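Local structure of SAM-dependent O-methyltransferase (Thermotoga maritima, 1O54) at residues A[81-84]-A[85-89]; A[101-104]-A[105-109]; A[156-160]-A[161-165]. The protein probably catalyses the S-adenosyl-L-methionine-dependent methylation of adenosine 58 in tRNA at N1, working as a homotetramer built from two dimers. All coordinates share one frame; numbering follows the deposited sequence.

The three contacts follow one another along the chain; each lies within one continuous stretch, so none encloses or crosses another. Contact 1 spans helix 82-87, which the chain enters after strand 74-78 of the N-terminal antiparallel sheet. Contact 2 covers most of helix 98-107 and its C-terminal end, just ahead of strand 115-119. Contact 3 turns the chain out of helix 147-159 toward strand 166-169 in the mixed sheet of the methyltransferase domain. Contacts 1 and 3 touch, with Leu82 CD1 3.8 Å from Trp160 CE3. Contacts 1 and 2 do not touch within the chain, but across a subunit interface Leu82 N is hydrogen-bonded to Asp109 OD1 of the second subunit.

Contact 1 (A[81-84]-A[85-89]); sequences SLID and EIMNM
Asp84 O is held twice by the same residue: Asn88 N and Asn88 ND2 each come within 2.9 Å of Asp84 O, from opposite faces of its carbonyl plane. The oxygen lies in the plane of the Asn88 amide, which is turned to present an N-H to it. What brings the amide there is the first torsion of Asn88, which sets CG anti to the carbonyl carbon (chi1 -77°) and folds the side chain back along the helix. A water donates to Asp84 OD1 at 2.8 Å and makes a weak bond with Asn88 ND2. The other end of this short helix is a capping box: Ser81 OG, at the N-cap, accepts from Asp84 N at 3.0 Å, and Ser81 N returns a bond of 2.9 Å to Asp84 OD2. That bond is almost straight (177° at the hydrogen) and meets the carboxylate on its anti side, tilted 35° from its plane. The helix N terminus probably favours the charged form of Asp84, whose OD1 also forms a salt bridge with Arg233 of the second subunit. On the apolar flank Leu82 CG sits 3.7 Å from Ile86 CD1, the side chains slanting across each other, while those of Ile83 and Met87 lie side by side, Ile83 CG2 4.0 Å from Met87 CG. Glu85 points its carboxylate into a salt bridge with Arg25, and Ile83 packs on Met107 of the second subunit.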
loop_
_atom_site.group_PDB
_atom_site.type_symbol
_atom_site.label_atom_id
_atom_site.label_comp_id
_atom_site.label_asym_id
_atom_site.label_seq_id
_atom_site.Cartn_x
_atom_site.Cartn_y
_atom_site.Cartn_z
ATOM N N SER A 81 -22.438 -15.664 5.474
ATOM C CA SER A 81 -21.723 -15.126 6.640
ATOM C C SER A 81 -22.257 -13.723 6.918
ATOM O O SER A 81 -22.954 -13.117 6.101
ATOM C CB SER A 81 -20.216 -15.057 6.386
ATOM O OG SER A 81 -19.933 -14.207 5.281
ATOM N N LEU A 82 -21.862 -13.185 8.064
ATOM C CA LEU A 82 -22.166 -11.807 8.362
ATOM C C LEU A 82 -21.545 -10.907 7.312
ATOM O O LEU A 82 -22.194 -10.007 6.846
ATOM C CB LEU A 82 -21.690 -11.488 9.764
ATOM C CG LEU A 82 -21.924 -10.051 10.209
ATOM C CD1 LEU A 82 -23.381 -9.689 10.131
ATOM C CD2 LEU A 82 -21.391 -9.826 11.606
ATOM N N ILE A 83 -20.310 -11.183 6.905
ATOM C CA ILE A 83 -19.699 -10.397 5.803
ATOM C C ILE A 83 -20.553 -10.438 4.557
ATOM O O ILE A 83 -20.873 -9.388 3.935
ATOM C CB ILE A 83 -18.283 -10.895 5.480
ATOM C CG1 ILE A 83 -17.304 -10.485 6.576
ATOM C CG2 ILE A 83 -17.804 -10.307 4.134
ATOM C CD1 ILE A 83 -15.866 -11.043 6.424
ATOM N N ASP A 84 -20.992 -11.642 4.181
ATOM C CA ASP A 84 -21.886 -11.756 3.029
ATOM C C ASP A 84 -23.109 -10.869 3.158
ATOM O O ASP A 84 -23.482 -10.181 2.189
ATOM C CB ASP A 84 -22.373 -13.184 2.786
ATOM C CG ASP A 84 -21.259 -14.147 2.448
ATOM O OD1 ASP A 84 -20.255 -13.756 1.784
ATOM O OD2 ASP A 84 -21.318 -15.346 2.806
ATOM N N GLU A 85 -23.736 -10.883 4.334
ATOM C CA GLU A 85 -24.911 -10.048 4.592
ATOM C C GLU A 85 -24.596 -8.559 4.521
ATOM O O GLU A 85 -25.352 -7.814 3.916
ATOM C CB GLU A 85 -25.538 -10.357 5.944
ATOM C CG GLU A 85 -26.169 -11.750 6.023
ATOM C CD GLU A 85 -27.555 -11.840 5.411
ATOM O OE1 GLU A 85 -28.092 -10.827 4.931
ATOM O OE2 GLU A 85 -28.130 -12.955 5.399
ATOM N N ILE A 86 -23.494 -8.150 5.124
ATOM C CA ILE A 86 -23.076 -6.743 5.109
ATOM C C ILE A 86 -22.789 -6.291 3.687
ATOM O O ILE A 86 -23.242 -5.214 3.270
ATOM C CB ILE A 86 -21.893 -6.560 6.016
ATOM C CG1 ILE A 86 -22.343 -6.612 7.471
ATOM C CG2 ILE A 86 -21.141 -5.224 5.748
ATOM C CD1 ILE A 86 -21.245 -6.840 8.409
ATOM N N MET A 87 -22.085 -7.110 2.917
ATOM C CA MET A 87 -21.739 -6.722 1.542
ATOM C C MET A 87 -22.915 -6.780 0.567
ATOM O O MET A 87 -22.989 -5.925 -0.336
ATOM C CB MET A 87 -20.591 -7.567 0.997
ATOM C CG MET A 87 -19.313 -7.496 1.787
ATOM S SD MET A 87 -18.633 -5.819 1.982
ATOM C CE MET A 87 -17.955 -5.583 0.307
ATOM N N ASN A 88 -23.820 -7.749 0.735
ATOM C CA ASN A 88 -24.972 -7.963 -0.194
ATOM C C ASN A 88 -26.187 -7.195 0.273
ATOM O O ASN A 88 -27.376 -7.555 -0.007
ATOM C CB ASN A 88 -25.321 -9.444 -0.324
ATOM C CG ASN A 88 -24.352 -10.187 -1.224
ATOM O OD1 ASN A 88 -24.546 -10.248 -2.451
ATOM N ND2 ASN A 88 -23.301 -10.746 -0.627
ATOM N N MET A 89 -25.839 -6.088 0.914
ATOM C CA MET A 89 -26.719 -5.214 1.625
ATOM C C MET A 89 -27.573 -4.577 0.553
ATOM O O MET A 89 -27.068 -3.795 -0.248
ATOM C CB MET A 89 -25.813 -4.201 2.336
ATOM C CG MET A 89 -26.392 -3.262 3.331
ATOM S SD MET A 89 -26.767 -3.962 4.982
ATOM C CE MET A 89 -28.761 -3.504 4.807
HETATM O O HOH W 1 -20.245 -11.806 -0.286
#

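Contact 2 (A[101-104]-A[105-109]); sequences SSFI and AMMLD
Met107 lays its CG over one face of the Phe103 ring, 3.7 Å from the centroid and 15° off the ring normal, a CH-pi contact one helical turn along. The ring can lie under the methionine because Phe103 CG stands anti to the backbone N (chi1 177°), swinging the phenyl toward the following turn. Met107 then bends twice, so SD comes down obliquely near the rim, 3.8 Å from Phe103 CZ, and CE stays within 3.9 Å of that carbon. This is the tight part. Below it, Met107 N bonds to Phe103 O at 2.8 Å, and Met107 CG rests 3.2 Å from that oxygen. The neighbouring pair is looser though buried: the Ile104 and Leu108 side chains lie side by side, meeting at Ile104 CG2 and Leu108 CD1, 3.9 Å apart, and both lean on strand 207-213. Met107 combines its tight ring contact with partial solvent exposure, whereas the extended Met106 chain packs on Val129 of the second subunit. Asp109, at positive phi, ends the helix, its N bonding to Met106 O at 2.9 Å. The whole is a Met-aromatic pair whose methionine lies in the last turn of helix 98-107, which a Schellman motif at Asp109 closes.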
loop_
_atom_site.group_PDB
_atom_site.type_symbol
_atom_site.label_atom_id
_atom_site.label_comp_id
_atom_site.label_asym_id
_atom_site.label_seq_id
_atom_site.Cartn_x
_atom_site.Cartn_y
_atom_site.Cartn_z
ATOM N N SER A 101 -14.224 -2.867 10.385
ATOM C CA SER A 101 -14.992 -3.201 11.581
ATOM C C SER A 101 -14.341 -4.285 12.459
ATOM O O SER A 101 -14.319 -4.152 13.672
ATOM C CB SER A 101 -16.449 -3.555 11.224
ATOM O OG SER A 101 -16.493 -4.649 10.373
ATOM N N SER A 102 -13.784 -5.329 11.846
ATOM C CA SER A 102 -13.126 -6.392 12.590
ATOM C C SER A 102 -11.941 -5.852 13.416
ATOM O O SER A 102 -11.771 -6.150 14.617
ATOM C CB SER A 102 -12.685 -7.495 11.595
ATOM O OG SER A 102 -11.861 -7.006 10.526
ATOM N N PHE A 103 -11.128 -5.044 12.751
ATOM C CA PHE A 103 -9.977 -4.430 13.371
ATOM C C PHE A 103 -10.400 -3.487 14.505
ATOM O O PHE A 103 -9.825 -3.516 15.617
ATOM C CB PHE A 103 -9.179 -3.705 12.301
ATOM C CG PHE A 103 -7.979 -2.960 12.837
ATOM C CD1 PHE A 103 -6.846 -3.636 13.279
ATOM C CD2 PHE A 103 -7.972 -1.578 12.846
ATOM C CE1 PHE A 103 -5.735 -2.927 13.754
ATOM C CE2 PHE A 103 -6.881 -0.885 13.277
ATOM C CZ PHE A 103 -5.758 -1.554 13.731
ATOM N N ILE A 104 -11.399 -2.658 14.226
ATOM C CA ILE A 104 -11.861 -1.705 15.231
ATOM C C ILE A 104 -12.377 -2.431 16.462
ATOM O O ILE A 104 -12.044 -2.061 17.583
ATOM C CB ILE A 104 -12.943 -0.823 14.648
ATOM C CG1 ILE A 104 -12.329 0.130 13.607
ATOM C CG2 ILE A 104 -13.662 -0.094 15.750
ATOM C CD1 ILE A 104 -13.348 0.767 12.756
ATOM N N ALA A 105 -13.135 -3.507 16.273
ATOM C CA ALA A 105 -13.685 -4.256 17.417
ATOM C C ALA A 105 -12.542 -4.890 18.268
ATOM O O ALA A 105 -12.601 -4.899 19.499
ATOM C CB ALA A 105 -14.692 -5.292 16.948
ATOM N N MET A 106 -11.477 -5.364 17.631
ATOM C CA MET A 106 -10.374 -5.908 18.364
ATOM C C MET A 106 -9.606 -4.809 19.057
ATOM O O MET A 106 -9.192 -4.987 20.196
ATOM C CB MET A 106 -9.457 -6.744 17.490
ATOM C CG MET A 106 -8.517 -7.626 18.347
ATOM S SD MET A 106 -7.564 -8.748 17.345
ATOM C CE MET A 106 -6.516 -9.583 18.635
ATOM N N MET A 107 -9.397 -3.681 18.381
ATOM C CA MET A 107 -8.666 -2.539 19.004
ATOM C C MET A 107 -9.408 -1.994 20.242
ATOM O O MET A 107 -8.739 -1.586 21.227
ATOM C CB MET A 107 -8.409 -1.412 18.013
ATOM C CG MET A 107 -7.401 -1.795 16.917
ATOM S SD MET A 107 -5.718 -1.664 17.499
ATOM C CE MET A 107 -5.485 0.174 17.199
ATOM N N LEU A 108 -10.749 -1.996 20.165
ATOM C CA LEU A 108 -11.642 -1.647 21.300
ATOM C C LEU A 108 -11.735 -2.737 22.394
ATOM O O LEU A 108 -12.348 -2.513 23.463
ATOM C CB LEU A 108 -13.039 -1.314 20.790
ATOM C CG LEU A 108 -13.186 -0.032 19.978
ATOM C CD1 LEU A 108 -14.586 0.183 19.529
ATOM C CD2 LEU A 108 -12.705 1.203 20.777
ATOM N N ASP A 109 -11.080 -3.874 22.155
ATOM C CA ASP A 109 -11.005 -4.990 23.103
ATOM C C ASP A 109 -12.391 -5.489 23.500
ATOM O O ASP A 109 -12.590 -5.926 24.646
ATOM C CB ASP A 109 -10.204 -4.609 24.345
ATOM C CG ASP A 109 -9.721 -5.827 25.127
ATOM O OD1 ASP A 109 -9.238 -6.823 24.522
ATOM O OD2 ASP A 109 -9.784 -5.832 26.364
#

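Contact 3 (A[156-160]-A[161-165]); sequences NLTKW and GLIER
Leu162 N bonds to Leu157 O at 2.9 Å and Gly161 N to Thr158 O at 3.1 Å, the two bonds of a Schellman motif that ends helix 147-159. The first is fairly straight and points almost directly at its carbonyl; the second reaches its oxygen from above the carbonyl plane, 66° out of it. Gly161 takes up positive phi (75°), where a beta carbon would press against Trp160 O. Around this turn the apolar side chains close in. Leu157 CD2 meets Leu162 CB at 4.2 Å, the two leucines crossing at about a right angle, and Leu162 CD1 lies 4.2 Å from Trp160 CB. A serine in place of Leu162 would probably leave a gap beside Trp160 CB, where Leu162 CD1 now packs, and weaken the contact with Ala128 of helix 125-134. Ile163 comes next, with CG1 anti to its backbone N (chi1 -168°) and the chain bent at the next bond, together bringing CD1 within 4.0 Å of Leu157 CB. Its CB rests 3.5 Å from Thr158 OG1, and the two side chains point the same way; that hydroxyl is hydrogen-bonded to Glu154 O one turn back. Farther out, Trp160 NE1 makes a weak hydrogen bond to Glu85 OE1 of helix 82-87. Asn156 O lies 3.1 Å above the plane of the Trp160 ring, toward its rim, and accepts from Trp160 N at 2.9 Å.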
loop_
_atom_site.group_PDB
_atom_site.type_symbol
_atom_site.label_atom_id
_atom_site.label_comp_id
_atom_site.label_asym_id
_atom_site.label_seq_id
_atom_site.Cartn_x
_atom_site.Cartn_y
_atom_site.Cartn_z
ATOM N N ASN A 156 -32.320 -5.849 10.328
ATOM C CA ASN A 156 -31.059 -6.568 10.031
ATOM C C ASN A 156 -30.544 -7.366 11.210
ATOM O O ASN A 156 -30.266 -8.561 11.086
ATOM C CB ASN A 156 -29.992 -5.589 9.546
ATOM C CG ASN A 156 -30.227 -5.087 8.134
ATOM O OD1 ASN A 156 -30.941 -5.717 7.338
ATOM N ND2 ASN A 156 -29.640 -3.935 7.813
ATOM N N LEU A 157 -30.382 -6.715 12.379
ATOM C CA LEU A 157 -29.911 -7.403 13.569
ATOM C C LEU A 157 -30.798 -8.580 13.955
ATOM O O LEU A 157 -30.309 -9.567 14.447
ATOM C CB LEU A 157 -29.724 -6.444 14.756
ATOM C CG LEU A 157 -28.589 -5.445 14.524
ATOM C CD1 LEU A 157 -28.778 -4.237 15.446
ATOM C CD2 LEU A 157 -27.198 -6.018 14.750
ATOM N N THR A 158 -32.104 -8.463 13.745
ATOM C CA THR A 158 -33.017 -9.575 14.039
ATOM C C THR A 158 -32.738 -10.782 13.099
ATOM O O THR A 158 -32.559 -11.928 13.558
ATOM C CB THR A 158 -34.470 -9.083 13.931
ATOM O OG1 THR A 158 -34.718 -8.086 14.945
ATOM C CG2 THR A 158 -35.443 -10.199 14.219
ATOM N N LYS A 159 -32.661 -10.489 11.808
ATOM C CA LYS A 159 -32.342 -11.478 10.773
ATOM C C LYS A 159 -30.991 -12.141 11.062
ATOM O O LYS A 159 -30.823 -13.322 10.795
ATOM C CB LYS A 159 -32.294 -10.831 9.382
ATOM C CG LYS A 159 -33.606 -10.329 8.808
ATOM C CD LYS A 159 -33.365 -9.620 7.457
ATOM C CE LYS A 159 -34.661 -9.052 6.839
ATOM N NZ LYS A 159 -34.397 -8.193 5.632
ATOM N N TRP A 160 -30.040 -11.383 11.632
ATOM C CA TRP A 160 -28.678 -11.862 11.820
ATOM C C TRP A 160 -28.476 -12.517 13.183
ATOM O O TRP A 160 -27.349 -12.893 13.519
ATOM C CB TRP A 160 -27.637 -10.742 11.609
ATOM C CG TRP A 160 -27.683 -10.092 10.273
ATOM C CD1 TRP A 160 -28.224 -10.604 9.108
ATOM C CD2 TRP A 160 -27.206 -8.791 9.946
ATOM N NE1 TRP A 160 -28.113 -9.691 8.090
ATOM C CE2 TRP A 160 -27.490 -8.562 8.578
ATOM C CE3 TRP A 160 -26.576 -7.766 10.681
ATOM C CZ2 TRP A 160 -27.161 -7.374 7.927
ATOM C CZ3 TRP A 160 -26.252 -6.575 10.026
ATOM C CH2 TRP A 160 -26.536 -6.395 8.668
ATOM N N GLY A 161 -29.560 -12.642 13.961
ATOM C CA GLY A 161 -29.545 -13.362 15.239
ATOM C C GLY A 161 -28.868 -12.633 16.383
ATOM O O GLY A 161 -28.391 -13.249 17.349
ATOM N N LEU A 162 -28.848 -11.316 16.283
ATOM C CA LEU A 162 -28.101 -10.482 17.226
ATOM C C LEU A 162 -28.929 -9.427 17.976
ATOM O O LEU A 162 -28.428 -8.755 18.885
ATOM C CB LEU A 162 -26.984 -9.807 16.455
ATOM C CG LEU A 162 -25.921 -10.790 15.926
ATOM C CD1 LEU A 162 -25.087 -10.073 14.854
ATOM C CD2 LEU A 162 -25.067 -11.319 17.055
ATOM N N ILE A 163 -30.208 -9.301 17.661
ATOM C CA ILE A 163 -31.015 -8.224 18.278
ATOM C C ILE A 163 -31.133 -8.276 19.799
ATOM O O ILE A 163 -31.229 -7.234 20.454
ATOM C CB ILE A 163 -32.399 -8.150 17.613
ATOM C CG1 ILE A 163 -33.129 -6.868 18.028
ATOM C CG2 ILE A 163 -33.242 -9.376 17.969
ATOM C CD1 ILE A 163 -32.443 -5.616 17.611
ATOM N N GLU A 164 -31.115 -9.473 20.387
ATOM C CA GLU A 164 -31.158 -9.613 21.835
ATOM C C GLU A 164 -29.977 -8.944 22.534
ATOM O O GLU A 164 -30.049 -8.654 23.727
ATOM C CB GLU A 164 -31.205 -11.084 22.243
ATOM C CG GLU A 164 -32.475 -11.800 21.831
ATOM C CD GLU A 164 -32.524 -12.211 20.375
ATOM O OE1 GLU A 164 -31.476 -12.141 19.664
ATOM O OE2 GLU A 164 -33.647 -12.627 19.946
ATOM N N ARG A 165 -28.901 -8.681 21.789
ATOM C CA ARG A 165 -27.692 -8.084 22.358
ATOM C C ARG A 165 -27.585 -6.579 22.139
ATOM O O ARG A 165 -26.623 -5.959 22.602
ATOM C CB ARG A 165 -26.456 -8.747 21.750
ATOM C CG ARG A 165 -26.382 -10.245 21.928
ATOM C CD ARG A 165 -25.160 -10.816 21.311
ATOM N NE ARG A 165 -25.085 -12.260 21.524
ATOM C CZ ARG A 165 -23.983 -12.974 21.345
ATOM N NH1 ARG A 165 -22.863 -12.389 20.927
ATOM N NH2 ARG A 165 -24.016 -14.273 21.599
#